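Local coordinates for SusD superfamily protein (Bacteroides vulgatus, PDB 3MYV) that probably binds polysaccharide at the outer membrane in the manner of SusD-type glycan-binding proteins, at residues 169-173 with 195-200. Residue numbers count along the deposited sequence, not the author numbering.
Sequences ETLEE and LLARIY. With EDO (1,2-ethanediol), chain I.
Leu171 lays its CD2 methyl over three side chains of the facing helix: CD2 lies 3.8 Å from Leu195 CG, 3.9 Å from Leu196 CB and 3.7 Å from Ile199 CD1. Both segments are regular α-helix, with i to i+4 bonds such as Ile199 N to Leu195 O (2.9 Å). They run roughly antiparallel, 151° between their N-to-C directions, their axes 10.3 Å apart, with Leu171 CA and Leu196 CA in register at 6.4 Å. Leu171 (t, p, with chi1 at -153°) thereby carries CD2 in among its three partners. Beside this apolar seam Glu172 (m, t) packs its CG 3.8 Å from Leu196 CD2, and its OE2 accepts a 2.6 Å hydrogen bond from Tyr200 OH, near the plane of the ring. Arg198 NH1 points to another side and donates to O2 of an ethanediol (2.7 Å), probably from the crystallisation liquor; Arg198 NE forms a salt bridge with Glu336. Helices 160-177 and 189-202 thus pair as a helical hairpin, consistent with the TPR-like α-helical scaffold of SusD proteins, while helix 206-223 packs against Leu196 and Tyr200. Apolar residues supply most of the 267 Å² buried, and the short phenol-carboxylate bond gives a partly exposed glutamate a directed partner.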
ATOM      1  N   GLU A 169      -5.197 -17.409   4.185  1.00 16.29           N
ATOM      2  CA  GLU A 169      -4.903 -18.818   3.877  1.00 17.09           C
ATOM      3  C   GLU A 169      -4.003 -18.922   2.657  1.00 15.95           C
ATOM      4  O   GLU A 169      -3.081 -19.736   2.616  1.00 15.75           O
ATOM      5  CB  GLU A 169      -6.179 -19.607   3.601  1.00 20.40           C
ATOM      6  CG  GLU A 169      -6.805 -20.247   4.802  1.00 32.90           C
ATOM      7  CD  GLU A 169      -8.070 -21.056   4.458  1.00 44.90           C
ATOM      8  OE1 GLU A 169      -8.148 -21.648   3.345  1.00 37.42           O
ATOM      9  OE2 GLU A 169      -8.986 -21.076   5.314  1.00 47.68           O
ATOM     10  N   THR A 170      -4.314 -18.118   1.653  1.00 16.27           N
ATOM     11  CA  THR A 170      -3.528 -18.073   0.431  1.00 17.33           C
ATOM     12  C   THR A 170      -2.086 -17.641   0.691  1.00 16.50           C
ATOM     13  O   THR A 170      -1.134 -18.277   0.229  1.00 16.33           O
ATOM     14  CB  THR A 170      -4.187 -17.132  -0.571  1.00 18.64           C
ATOM     15  OG1 THR A 170      -5.461 -17.661  -0.903  1.00 15.35           O
ATOM     16  CG2 THR A 170      -3.345 -17.009  -1.825  1.00 16.58           C
ATOM     17  N   LEU A 171      -1.924 -16.564   1.446  1.00 15.89           N
ATOM     18  CA  LEU A 171      -0.604 -16.037   1.711  1.00 16.08           C
ATOM     19  C   LEU A 171       0.179 -16.937   2.685  1.00 16.14           C
ATOM     20  O   LEU A 171       1.363 -17.142   2.481  1.00 16.61           O
ATOM     21  CB  LEU A 171      -0.742 -14.586   2.187  1.00 18.12           C
ATOM     22  CG  LEU A 171       0.354 -13.559   1.999  1.00 26.23           C
ATOM     23  CD1 LEU A 171       1.071 -13.628   0.667  1.00 12.35           C
ATOM     24  CD2 LEU A 171      -0.308 -12.202   2.276  1.00 23.29           C
ATOM     25  N   GLU A 172      -0.479 -17.541   3.686  1.00 16.56           N
ATOM     26  CA  GLU A 172       0.196 -18.487   4.574  1.00 16.75           C
ATOM     27  C   GLU A 172       0.770 -19.656   3.748  1.00 18.41           C
ATOM     28  O   GLU A 172       1.927 -20.039   3.928  1.00 17.72           O
ATOM     29  CB  GLU A 172      -0.747 -18.993   5.690  1.00 17.97           C
ATOM     30  CG  GLU A 172      -1.121 -17.904   6.684  1.00 16.90           C
ATOM     31  CD  GLU A 172      -2.218 -18.331   7.663  1.00 19.44           C
ATOM     32  OE1 GLU A 172      -2.978 -19.269   7.353  1.00 19.76           O
ATOM     33  OE2 GLU A 172      -2.330 -17.712   8.739  1.00 21.35           O
ATOM     34  N   GLU A 173      -0.009 -20.172   2.799  1.00 20.38           N
ATOM     35  CA  GLU A 173       0.495 -21.223   1.923  1.00 19.95           C
ATOM     36  C   GLU A 173       1.605 -20.725   0.977  1.00 18.69           C
ATOM     37  O   GLU A 173       2.631 -21.406   0.809  1.00 19.02           O
ATOM     38  CB  GLU A 173      -0.640 -21.905   1.165  1.00 19.77           C
ATOM     39  CG  GLU A 173      -0.148 -23.047   0.326  1.00 22.06           C
ATOM     40  CD  GLU A 173      -1.226 -23.762  -0.457  1.00 29.56           C
ATOM     41  OE1 GLU A 173      -2.435 -23.476  -0.253  1.00 26.49           O
ATOM     42  OE2 GLU A 173      -0.835 -24.614  -1.283  1.00 30.55           O
ATOM     43  N   LEU A 195       3.854  -8.682   3.836  1.00 16.25           N
ATOM     44  CA  LEU A 195       2.476  -8.401   3.448  1.00 15.50           C
ATOM     45  C   LEU A 195       1.489  -9.121   4.398  1.00 14.21           C
ATOM     46  O   LEU A 195       0.489  -8.536   4.839  1.00 11.96           O
ATOM     47  CB  LEU A 195       2.238  -8.816   1.981  1.00 14.89           C
ATOM     48  CG  LEU A 195       0.840  -8.637   1.398  1.00 14.64           C
ATOM     49  CD1 LEU A 195       0.338  -7.212   1.529  1.00 11.81           C
ATOM     50  CD2 LEU A 195       0.766  -9.102  -0.070  1.00 12.22           C
ATOM     51  N   LEU A 196       1.789 -10.379   4.699  1.00 12.66           N
ATOM     52  CA  LEU A 196       0.975 -11.193   5.623  1.00 14.30           C
ATOM     53  C   LEU A 196       0.907 -10.566   7.021  1.00 14.14           C
ATOM     54  O   LEU A 196      -0.146 -10.595   7.664  1.00 14.01           O
ATOM     55  CB  LEU A 196       1.537 -12.619   5.705  1.00 12.96           C
ATOM     56  CG  LEU A 196       0.762 -13.629   6.564  1.00 16.42           C
ATOM     57  CD1 LEU A 196      -0.701 -13.669   6.122  1.00 17.69           C
ATOM     58  CD2 LEU A 196       1.380 -15.025   6.549  1.00 14.80           C
ATOM     59  N   ALA A 197       2.037 -10.023   7.516  1.00 13.91           N
ATOM     60  CA  ALA A 197       2.015  -9.346   8.824  1.00 13.62           C
ATOM     61  C   ALA A 197       1.068  -8.150   8.756  1.00 13.19           C
ATOM     62  O   ALA A 197       0.301  -7.929   9.696  1.00 13.31           O
ATOM     63  CB  ALA A 197       3.399  -8.912   9.262  1.00 14.57           C
ATOM     64  N   ARG A 198       1.122  -7.386   7.658  1.00 14.39           N
ATOM     65  CA  ARG A 198       0.186  -6.253   7.479  1.00 13.40           C
ATOM     66  C   ARG A 198      -1.252  -6.738   7.496  1.00 13.44           C
ATOM     67  O   ARG A 198      -2.120  -6.142   8.163  1.00 12.99           O
ATOM     68  CB  ARG A 198       0.499  -5.491   6.181  1.00 14.76           C
ATOM     69  CG  ARG A 198      -0.411  -4.328   5.855  1.00 12.35           C
ATOM     70  CD  ARG A 198      -0.371  -4.012   4.378  1.00 12.49           C
ATOM     71  NE  ARG A 198       0.894  -3.372   3.997  1.00 11.52           N
ATOM     72  CZ  ARG A 198       1.202  -3.011   2.759  1.00 13.87           C
ATOM     73  NH1 ARG A 198       0.352  -3.249   1.760  1.00 14.92           N
ATOM     74  NH2 ARG A 198       2.366  -2.427   2.509  1.00 15.49           N
ATOM     75  N   ILE A 199      -1.528  -7.807   6.739  1.00 12.69           N
ATOM     76  CA  ILE A 199      -2.896  -8.282   6.609  1.00 12.16           C
ATOM     77  C   ILE A 199      -3.410  -8.826   7.949  1.00 13.81           C
ATOM     78  O   ILE A 199      -4.566  -8.569   8.322  1.00 12.41           O
ATOM     79  CB  ILE A 199      -3.047  -9.275   5.405  1.00 12.01           C
ATOM     80  CG1 ILE A 199      -2.902  -8.497   4.079  1.00 16.78           C
ATOM     81  CG2 ILE A 199      -4.414 -10.010   5.418  1.00 13.28           C
ATOM     82  CD1 ILE A 199      -2.647  -9.393   2.837  1.00 15.51           C
ATOM     83  N   TYR A 200      -2.568  -9.562   8.677  1.00 13.65           N
ATOM     84  CA  TYR A 200      -2.945  -9.992  10.040  1.00 13.81           C
ATOM     85  C   TYR A 200      -3.370  -8.776  10.877  1.00 13.12           C
ATOM     86  O   TYR A 200      -4.406  -8.791  11.544  1.00 14.26           O
ATOM     87  CB  TYR A 200      -1.786 -10.680  10.762  1.00 14.51           C
ATOM     88  CG  TYR A 200      -1.477 -12.116  10.404  1.00 17.80           C
ATOM     89  CD1 TYR A 200      -2.481 -13.052  10.144  1.00 19.46           C
ATOM     90  CD2 TYR A 200      -0.144 -12.548  10.346  1.00 14.45           C
ATOM     91  CE1 TYR A 200      -2.157 -14.380   9.843  1.00 15.91           C
ATOM     92  CE2 TYR A 200       0.172 -13.826  10.046  1.00 13.78           C
ATOM     93  CZ  TYR A 200      -0.828 -14.750   9.792  1.00 18.88           C
ATOM     94  OH  TYR A 200      -0.451 -16.042   9.482  1.00 17.06           O
TER
HETATM   95  C1  EDO I 516       0.575   0.641  -0.670  1.00 34.68           C
HETATM   96  O1  EDO I 516      -0.157   1.134   0.445  1.00 30.09           O
HETATM   97  C2  EDO I 516       1.236  -0.700  -0.334  1.00 27.42           C
HETATM   98  O2  EDO I 516       0.313  -1.829  -0.505  1.00 23.79           O